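Local coordinates for EAL domain protein (Vibrio cholerae serotype O1, PDB 6IJ2) that hydrolyses the cyclic dinucleotides c-di-GMP and cGAMP as a metal-dependent EAL-domain phosphodiesterase, held here with the linear product 5'-pGpG and calcium, at residues A[40-45]-A[175-180]; A[200-205]-A[210-215]. The protein carries 1 engineered substitution. All blocks are in the same frame, centred on the assembly; numbering follows the deposited sequence.

Contact 1 of 2, residues A[40-45]-A[175-180]; sequences EIFGYE and TNIVKV. With CA (calcium ion), chain J.
E45 reaches across to K179 by sending CG away from its own backbone N (chi1 179°) and keeping the rest of its chain extended, which carries the carboxylate well clear of its own strand. K179 arrives by another route: its chain is bent at chi2 and chi3 before NZ comes up to E45 OE1 at 3.3 Å, a salt bridge whose hydrogen bond is weak. A water lies 2.7 Å from E45 OE1 and accepts from K179 NZ at 3.0 Å, bridging the two side chains. The two carboxylate oxygens divide their work. OE2 binds a calcium ion at 2.4 Å, and the same water is a ligand of that ion at 2.3 Å. Strands 41-49 and 177-180 are not neighbours in the closed sheet of the EAL domain, a variant of the TIM barrel; they face each other through its interior, and no backbone bond joins them. N95, E128 and D158 also bind this calcium, while E128 pairs with K179 NZ and Q235 bonds to both E45 OE1 and K179 NZ. Toward the N-terminal ends of both strands the contact turns apolar. F42 and I177 come from opposite directions, and CZ of the F42 ring meets I177 CD1 at 3.6 Å, the methyl approaching obliquely. F42 and G43 both face I33 of the adjoining strand, a classic beta bulge.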
ATOM      1  N   GLU A  40       4.630  30.779   2.897  1.00 35.38           N
ATOM      2  CA  GLU A  40       3.248  31.122   2.624  1.00 32.02           C
ATOM      3  C   GLU A  40       2.347  29.910   2.828  1.00 29.66           C
ATOM      4  O   GLU A  40       2.780  28.758   2.775  1.00 30.28           O
ATOM      5  CB  GLU A  40       3.102  31.647   1.195  1.00 34.93           C
ATOM      6  CG  GLU A  40       3.915  32.917   0.938  1.00 41.66           C
ATOM      7  CD  GLU A  40       3.998  33.285  -0.533  1.00 63.84           C
ATOM      8  OE1 GLU A  40       3.469  32.525  -1.374  1.00 65.00           O
ATOM      9  OE2 GLU A  40       4.596  34.339  -0.847  1.00 73.18           O
ATOM     10  N   ILE A  41       1.071  30.189   3.060  1.00 30.16           N
ATOM     11  CA  ILE A  41       0.089  29.122   3.202  1.00 30.71           C
ATOM     12  C   ILE A  41      -0.353  28.684   1.810  1.00 27.97           C
ATOM     13  O   ILE A  41      -0.819  29.498   1.008  1.00 32.59           O
ATOM     14  CB  ILE A  41      -1.100  29.583   4.057  1.00 33.89           C
ATOM     15  CG1 ILE A  41      -0.628  29.782   5.500  1.00 38.73           C
ATOM     16  CG2 ILE A  41      -2.244  28.588   3.967  1.00 33.97           C
ATOM     17  CD1 ILE A  41      -1.673  30.359   6.423  1.00 51.08           C
ATOM     18  N   PHE A  42      -0.189  27.388   1.530  1.00 26.10           N
ATOM     19  CA  PHE A  42      -0.611  26.805   0.260  1.00 25.57           C
ATOM     20  C   PHE A  42      -2.126  26.652   0.211  1.00 26.69           C
ATOM     21  O   PHE A  42      -2.749  26.827  -0.846  1.00 25.89           O
ATOM     22  CB  PHE A  42       0.084  25.433   0.090  1.00 24.46           C
ATOM     23  CG  PHE A  42      -0.519  24.571  -0.988  1.00 27.46           C
ATOM     24  CD1 PHE A  42      -0.095  24.697  -2.306  1.00 29.86           C
ATOM     25  CD2 PHE A  42      -1.525  23.654  -0.690  1.00 29.37           C
ATOM     26  CE1 PHE A  42      -0.650  23.918  -3.299  1.00 32.05           C
ATOM     27  CE2 PHE A  42      -2.087  22.871  -1.683  1.00 30.49           C
ATOM     28  CZ  PHE A  42      -1.648  23.000  -2.987  1.00 29.92           C
ATOM     29  N   GLY A  43      -2.727  26.307   1.343  1.00 26.23           N
ATOM     30  CA  GLY A  43      -4.161  26.100   1.407  1.00 27.67           C
ATOM     31  C   GLY A  43      -4.548  25.527   2.757  1.00 27.88           C
ATOM     32  O   GLY A  43      -3.752  25.523   3.695  1.00 28.93           O
ATOM     33  N   TYR A  44      -5.797  25.055   2.840  1.00 29.01           N
ATOM     34  CA  TYR A  44      -6.328  24.449   4.062  1.00 25.88           C
ATOM     35  C   TYR A  44      -7.105  23.193   3.717  1.00 25.89           C
ATOM     36  O   TYR A  44      -7.861  23.179   2.740  1.00 27.67           O
ATOM     37  CB  TYR A  44      -7.283  25.402   4.817  1.00 28.48           C
ATOM     38  CG  TYR A  44      -6.621  26.612   5.420  1.00 28.57           C
ATOM     39  CD1 TYR A  44      -6.308  27.719   4.636  1.00 27.75           C
ATOM     40  CD2 TYR A  44      -6.322  26.658   6.773  1.00 28.09           C
ATOM     41  CE1 TYR A  44      -5.702  28.823   5.175  1.00 33.08           C
ATOM     42  CE2 TYR A  44      -5.710  27.762   7.325  1.00 28.52           C
ATOM     43  CZ  TYR A  44      -5.408  28.846   6.521  1.00 30.91           C
ATOM     44  OH  TYR A  44      -4.799  29.957   7.059  1.00 33.92           O
ATOM     45  N   GLU A  45      -6.942  22.150   4.532  1.00 25.79           N
ATOM     46  CA  GLU A  45      -7.770  20.963   4.422  1.00 26.14           C
ATOM     47  C   GLU A  45      -9.014  21.159   5.280  1.00 27.92           C
ATOM     48  O   GLU A  45      -8.914  21.592   6.437  1.00 28.27           O
ATOM     49  CB  GLU A  45      -7.006  19.707   4.855  1.00 28.01           C
ATOM     50  CG  GLU A  45      -7.870  18.476   4.761  1.00 28.89           C
ATOM     51  CD  GLU A  45      -7.181  17.200   5.184  1.00 33.07           C
ATOM     52  OE1 GLU A  45      -6.057  17.252   5.740  1.00 30.33           O
ATOM     53  OE2 GLU A  45      -7.788  16.141   4.935  1.00 27.88           O
ATOM     54  N   THR A 175      -1.875  11.907  -9.604  1.00 32.22           N
ATOM     55  CA  THR A 175      -2.531  13.109  -9.118  1.00 29.83           C
ATOM     56  C   THR A 175      -1.555  14.279  -9.136  1.00 26.28           C
ATOM     57  O   THR A 175      -0.358  14.120  -9.393  1.00 30.88           O
ATOM     58  CB  THR A 175      -3.047  12.864  -7.705  1.00 29.25           C
ATOM     59  OG1 THR A 175      -2.009  12.215  -6.956  1.00 29.11           O
ATOM     60  CG2 THR A 175      -4.251  11.926  -7.751  1.00 34.41           C
ATOM     61  N   ASN A 176      -2.089  15.479  -8.871  1.00 26.07           N
ATOM     62  CA  ASN A 176      -1.230  16.651  -8.722  1.00 27.33           C
ATOM     63  C   ASN A 176      -0.308  16.512  -7.521  1.00 28.81           C
ATOM     64  O   ASN A 176       0.881  16.855  -7.591  1.00 30.61           O
ATOM     65  CB  ASN A 176      -2.085  17.903  -8.561  1.00 32.45           C
ATOM     66  CG  ASN A 176      -2.983  18.127  -9.738  1.00 36.56           C
ATOM     67  OD1 ASN A 176      -4.197  17.929  -9.661  1.00 36.43           O
ATOM     68  ND2 ASN A 176      -2.386  18.503 -10.856  1.00 38.19           N
ATOM     69  N   ILE A 177      -0.856  16.054  -6.406  1.00 24.13           N
ATOM     70  CA  ILE A 177      -0.160  15.969  -5.133  1.00 25.67           C
ATOM     71  C   ILE A 177      -0.290  14.549  -4.588  1.00 24.24           C
ATOM     72  O   ILE A 177      -1.294  13.866  -4.812  1.00 28.67           O
ATOM     73  CB  ILE A 177      -0.727  17.025  -4.150  1.00 25.60           C
ATOM     74  CG1 ILE A 177      -0.154  18.406  -4.517  1.00 26.74           C
ATOM     75  CG2 ILE A 177      -0.429  16.678  -2.706  1.00 22.92           C
ATOM     76  CD1 ILE A 177      -0.765  19.570  -3.778  1.00 33.70           C
ATOM     77  N   VAL A 178       0.750  14.082  -3.904  1.00 22.37           N
ATOM     78  CA  VAL A 178       0.667  12.861  -3.100  1.00 24.27           C
ATOM     79  C   VAL A 178       0.960  13.260  -1.664  1.00 25.07           C
ATOM     80  O   VAL A 178       2.017  13.841  -1.382  1.00 26.27           O
ATOM     81  CB  VAL A 178       1.620  11.761  -3.594  1.00 25.68           C
ATOM     82  CG1 VAL A 178       1.711  10.632  -2.564  1.00 22.87           C
ATOM     83  CG2 VAL A 178       1.079  11.148  -4.854  1.00 33.56           C
ATOM     84  N   LYS A 179      -0.004  13.017  -0.770  1.00 23.22           N
ATOM     85  CA  LYS A 179       0.166  13.297   0.652  1.00 22.52           C
ATOM     86  C   LYS A 179       0.778  12.079   1.321  1.00 24.57           C
ATOM     87  O   LYS A 179       0.271  10.968   1.162  1.00 24.73           O
ATOM     88  CB  LYS A 179      -1.172  13.648   1.310  1.00 23.99           C
ATOM     89  CG  LYS A 179      -1.771  14.897   0.685  1.00 26.57           C
ATOM     90  CD  LYS A 179      -2.157  15.958   1.726  1.00 37.60           C
ATOM     91  CE  LYS A 179      -3.434  15.668   2.360  1.00 34.75           C
ATOM     92  NZ  LYS A 179      -3.899  16.738   3.321  1.00 26.85           N
ATOM     93  N   VAL A 180       1.866  12.282   2.058  1.00 22.16           N
ATOM     94  CA  VAL A 180       2.596  11.168   2.669  1.00 23.14           C
ATOM     95  C   VAL A 180       2.132  11.021   4.106  1.00 23.32           C
ATOM     96  O   VAL A 180       2.238  11.963   4.904  1.00 24.60           O
ATOM     97  CB  VAL A 180       4.114  11.374   2.592  1.00 23.02           C
ATOM     98  CG1 VAL A 180       4.831  10.192   3.278  1.00 25.95           C
ATOM     99  CG2 VAL A 180       4.545  11.478   1.144  1.00 28.74           C
TER
HETATM  100 CA    CA J 602      -7.038  14.020   4.077  1.00 26.47          CA
HETATM  101  O   HOH W   1      -5.130  14.754   5.171  1.00 27.32           O

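Contact 2 of 2, residues A[200-205]-A[210-215]; sequences NCLKLF and IQPLAE. With CA (calcium ion), chain I; nucleotides of chain B.
P212 turns its ring toward the helix and meets two side chains there, L202 and F205, one helical turn apart. L202 crosses it at about a right angle: it leaves the helix without aiming at the strand, but the branch ending in CD2 comes nearer and lies 3.7 Å from P212 CG. The F205 side chain slants across the proline instead, with its ring carbon CD2 3.9 Å from P212 CB in an approach that is oblique to the ring. C201 O, from the preceding turn, sits over one face of that ring, 3.1 Å above its plane and offset toward the rim, while F160 meets F205 edge-to-face. Beside this apolar patch the backbones join: I210 N donates to F205 O at 2.8 Å. At the far end of the strand segment, E215 grips a calcium ion through both carboxylate oxygens, OE2 at 2.3 Å, and OP3 of the bound guanosine nucleotide is another ligand of that ion. Helix 192-207, laid against the outside of strand 211-214 with a metal ligand just beyond the strand's C-terminal end, forms the second half of a beta-alpha-beta crossover from strand 177-180, as in the TIM-barrel-like EAL domain.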
ATOM      1  N   ASN A 200      13.869   7.734  -1.568  1.00 25.34           N
ATOM      2  CA  ASN A 200      13.569   7.059  -2.818  1.00 23.79           C
ATOM      3  C   ASN A 200      12.161   7.376  -3.314  1.00 26.68           C
ATOM      4  O   ASN A 200      11.957   7.489  -4.527  1.00 27.63           O
ATOM      5  CB  ASN A 200      13.803   5.555  -2.644  1.00 24.47           C
ATOM      6  CG  ASN A 200      15.277   5.236  -2.515  1.00 28.59           C
ATOM      7  OD1 ASN A 200      16.036   5.395  -3.474  1.00 30.94           O
ATOM      8  ND2 ASN A 200      15.698   4.816  -1.327  1.00 28.69           N
ATOM      9  N   CYS A 201      11.195   7.572  -2.411  1.00 27.28           N
ATOM     10  CA  CYS A 201       9.864   7.985  -2.849  1.00 25.31           C
ATOM     11  C   CYS A 201       9.870   9.400  -3.433  1.00 21.85           C
ATOM     12  O   CYS A 201       9.148   9.673  -4.395  1.00 26.19           O
ATOM     13  CB  CYS A 201       8.867   7.912  -1.696  1.00 25.14           C
ATOM     14  SG  CYS A 201       8.417   6.211  -1.270  1.00 32.09           S
ATOM     15  N   LEU A 202      10.669  10.310  -2.872  1.00 26.17           N
ATOM     16  CA  LEU A 202      10.703  11.677  -3.411  1.00 27.41           C
ATOM     17  C   LEU A 202      11.260  11.695  -4.828  1.00 26.79           C
ATOM     18  O   LEU A 202      10.786  12.452  -5.684  1.00 28.90           O
ATOM     19  CB  LEU A 202      11.526  12.590  -2.506  1.00 26.02           C
ATOM     20  CG  LEU A 202      10.872  12.902  -1.158  1.00 29.99           C
ATOM     21  CD1 LEU A 202      11.885  13.574  -0.251  1.00 32.44           C
ATOM     22  CD2 LEU A 202       9.655  13.808  -1.334  1.00 29.33           C
ATOM     23  N   LYS A 203      12.254  10.845  -5.099  1.00 27.82           N
ATOM     24  CA  LYS A 203      12.756  10.688  -6.458  1.00 25.88           C
ATOM     25  C   LYS A 203      11.689  10.099  -7.368  1.00 31.60           C
ATOM     26  O   LYS A 203      11.528  10.529  -8.515  1.00 30.47           O
ATOM     27  CB  LYS A 203      14.020   9.814  -6.448  1.00 28.39           C
ATOM     28  CG  LYS A 203      15.144  10.395  -5.570  1.00 36.31           C
ATOM     29  CD  LYS A 203      16.297   9.418  -5.342  1.00 45.10           C
ATOM     30  CE  LYS A 203      17.183   9.335  -6.549  1.00 51.26           C
ATOM     31  NZ  LYS A 203      17.813  10.653  -6.842  1.00 53.26           N
ATOM     32  N   LEU A 204      10.952   9.102  -6.878  1.00 29.23           N
ATOM     33  CA  LEU A 204       9.831   8.578  -7.642  1.00 25.83           C
ATOM     34  C   LEU A 204       8.793   9.667  -7.938  1.00 25.24           C
ATOM     35  O   LEU A 204       8.307   9.781  -9.066  1.00 29.15           O
ATOM     36  CB  LEU A 204       9.198   7.408  -6.884  1.00 29.14           C
ATOM     37  CG  LEU A 204       7.883   6.932  -7.491  1.00 31.54           C
ATOM     38  CD1 LEU A 204       8.099   6.574  -8.949  1.00 35.77           C
ATOM     39  CD2 LEU A 204       7.373   5.738  -6.705  1.00 38.86           C
ATOM     40  N   PHE A 205       8.419  10.460  -6.934  1.00 23.30           N
ATOM     41  CA  PHE A 205       7.407  11.501  -7.157  1.00 27.18           C
ATOM     42  C   PHE A 205       7.855  12.501  -8.217  1.00 29.60           C
ATOM     43  O   PHE A 205       7.063  12.912  -9.073  1.00 28.94           O
ATOM     44  CB  PHE A 205       7.101  12.234  -5.857  1.00 23.79           C
ATOM     45  CG  PHE A 205       6.515  11.359  -4.789  1.00 27.26           C
ATOM     46  CD1 PHE A 205       5.741  10.261  -5.113  1.00 30.06           C
ATOM     47  CD2 PHE A 205       6.755  11.636  -3.453  1.00 25.46           C
ATOM     48  CE1 PHE A 205       5.198   9.451  -4.118  1.00 28.39           C
ATOM     49  CE2 PHE A 205       6.224  10.841  -2.454  1.00 26.85           C
ATOM     50  CZ  PHE A 205       5.448   9.737  -2.787  1.00 25.40           C
ATOM     51  N   ILE A 210       4.855  14.588  -9.707  1.00 31.37           N
ATOM     52  CA  ILE A 210       3.906  14.697  -8.597  1.00 23.81           C
ATOM     53  C   ILE A 210       4.532  15.512  -7.473  1.00 31.84           C
ATOM     54  O   ILE A 210       5.697  15.310  -7.121  1.00 30.08           O
ATOM     55  CB  ILE A 210       3.484  13.317  -8.058  1.00 31.06           C
ATOM     56  CG1 ILE A 210       2.683  12.544  -9.096  1.00 34.57           C
ATOM     57  CG2 ILE A 210       2.662  13.488  -6.796  1.00 34.94           C
ATOM     58  CD1 ILE A 210       2.439  11.104  -8.681  1.00 30.85           C
ATOM     59  N   GLN A 211       3.749  16.428  -6.896  1.00 26.39           N
ATOM     60  CA  GLN A 211       4.243  17.252  -5.804  1.00 27.19           C
ATOM     61  C   GLN A 211       3.999  16.570  -4.463  1.00 26.15           C
ATOM     62  O   GLN A 211       2.842  16.230  -4.148  1.00 24.32           O
ATOM     63  CB  GLN A 211       3.571  18.620  -5.836  1.00 26.06           C
ATOM     64  CG  GLN A 211       4.059  19.576  -4.787  1.00 35.49           C
ATOM     65  CD  GLN A 211       3.655  21.017  -5.110  1.00 42.97           C
ATOM     66  OE1 GLN A 211       2.624  21.259  -5.740  1.00 41.59           O
ATOM     67  NE2 GLN A 211       4.473  21.967  -4.686  1.00 42.52           N
ATOM     68  N   PRO A 212       5.031  16.364  -3.644  1.00 28.13           N
ATOM     69  CA  PRO A 212       4.831  15.714  -2.354  1.00 26.86           C
ATOM     70  C   PRO A 212       4.358  16.689  -1.300  1.00 24.44           C
ATOM     71  O   PRO A 212       4.608  17.895  -1.370  1.00 27.19           O
ATOM     72  CB  PRO A 212       6.227  15.182  -2.007  1.00 28.55           C
ATOM     73  CG  PRO A 212       7.132  16.201  -2.618  1.00 26.94           C
ATOM     74  CD  PRO A 212       6.457  16.644  -3.897  1.00 28.68           C
ATOM     75  N   LEU A 213       3.661  16.133  -0.312  1.00 21.80           N
ATOM     76  CA  LEU A 213       3.167  16.881   0.836  1.00 26.41           C
ATOM     77  C   LEU A 213       3.294  15.986   2.058  1.00 25.62           C
ATOM     78  O   LEU A 213       2.674  14.922   2.106  1.00 27.29           O
ATOM     79  CB  LEU A 213       1.709  17.293   0.623  1.00 26.27           C
ATOM     80  CG  LEU A 213       1.032  18.305   1.550  1.00 26.62           C
ATOM     81  CD1 LEU A 213      -0.245  18.805   0.890  1.00 27.23           C
ATOM     82  CD2 LEU A 213       0.705  17.652   2.893  1.00 24.01           C
ATOM     83  N   ALA A 214       4.032  16.431   3.068  1.00 24.47           N
ATOM     84  CA  ALA A 214       4.241  15.617   4.258  1.00 25.69           C
ATOM     85  C   ALA A 214       3.162  15.912   5.294  1.00 24.19           C
ATOM     86  O   ALA A 214       3.021  17.061   5.735  1.00 25.98           O
ATOM     87  CB  ALA A 214       5.636  15.867   4.838  1.00 26.17           C
ATOM     88  N   GLU A 215       2.409  14.877   5.678  1.00 22.10           N
ATOM     89  CA  GLU A 215       1.345  14.976   6.670  1.00 23.02           C
ATOM     90  C   GLU A 215       1.849  14.714   8.084  1.00 25.10           C
ATOM     91  O   GLU A 215       2.790  13.948   8.305  1.00 29.10           O
ATOM     92  CB  GLU A 215       0.217  13.983   6.380  1.00 30.08           C
ATOM     93  CG  GLU A 215      -0.502  14.160   5.047  1.00 31.56           C
ATOM     94  CD  GLU A 215      -1.678  13.192   4.895  1.00 32.90           C
ATOM     95  OE1 GLU A 215      -2.736  13.630   4.424  1.00 31.14           O
ATOM     96  OE2 GLU A 215      -1.553  11.995   5.261  1.00 33.18           O
TER
HETATM   97 CA    CA I 601      -3.672  11.357   4.494  1.00 29.69          CA
ATOM     98  OP3   G B   1      -5.070  11.892   6.294  1.00 44.09           O
ATOM     99  P     G B   1      -6.404  11.864   6.832  1.00 45.15           P
ATOM    100  OP1   G B   1      -7.253  12.801   6.162  1.00 44.57           O
ATOM    101  OP2   G B   1      -6.793  10.493   6.818  1.00 47.43           O
ATOM    102  O5'   G B   1      -6.181  12.279   8.332  1.00 45.04           O
ATOM    103  C5'   G B   1      -6.526  13.574   8.810  1.00 44.08           C
ATOM    104  C4'   G B   1      -6.522  13.581  10.320  1.00 45.19           C
ATOM    105  O4'   G B   1      -5.183  13.823  10.794  1.00 45.46           O
ATOM    106  C3'   G B   1      -7.401  14.638  10.999  1.00 45.65           C
ATOM    107  O3'   G B   1      -8.205  14.112  12.034  1.00 47.42           O
ATOM    108  C2'   G B   1      -6.385  15.592  11.612  1.00 44.70           C
ATOM    109  O2'   G B   1      -6.764  16.198  12.813  1.00 56.29           O
ATOM    110  C1'   G B   1      -5.234  14.648  11.914  1.00 45.20           C
ATOM    111  N9    G B   1      -3.956  15.332  12.041  1.00 45.30           N
ATOM    112  C8    G B   1      -3.537  16.436  11.344  1.00 42.91           C
ATOM    113  N7    G B   1      -2.336  16.819  11.667  1.00 42.87           N
ATOM    114  C5    G B   1      -1.933  15.906  12.626  1.00 44.39           C
ATOM    115  C6    G B   1      -0.715  15.805  13.344  1.00 45.38           C
ATOM    116  O6    G B   1       0.269  16.528  13.282  1.00 44.99           O
ATOM    117  N1    G B   1      -0.729  14.737  14.229  1.00 47.41           N
ATOM    118  C2    G B   1      -1.776  13.870  14.392  1.00 48.98           C
ATOM    119  N2    G B   1      -1.592  12.894  15.277  1.00 50.93           N
ATOM    120  N3    G B   1      -2.909  13.943  13.719  1.00 47.49           N
ATOM    121  C4    G B   1      -2.919  14.976  12.859  1.00 45.43           C
TER
HETATM  122  O   HOH W   2      -3.027   9.387   5.564  1.00 27.81           O

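In the fold
Contacts 1 and 2 have centres 12 Å apart and share one wall of the barrel, since strands 177-180 and 211-214 are neighbours in the sheet. Probable backbone hydrogen bonds join them, V180 N to L213 O at 2.8 Å and Q211 N to N176 O at 3.0 Å, and V178 CG2 packs on I210 CG2 at 3.4 Å. Contact 1 spans the interior, whereas contact 2 fixes a helix to the outside of the wall. Both lead to the active site: E45 and E215 bind different calcium ions, 4.3 Å apart, D158 is a ligand of both ions, and the side chain of K179, from contact 1, touches that of E215, from contact 2.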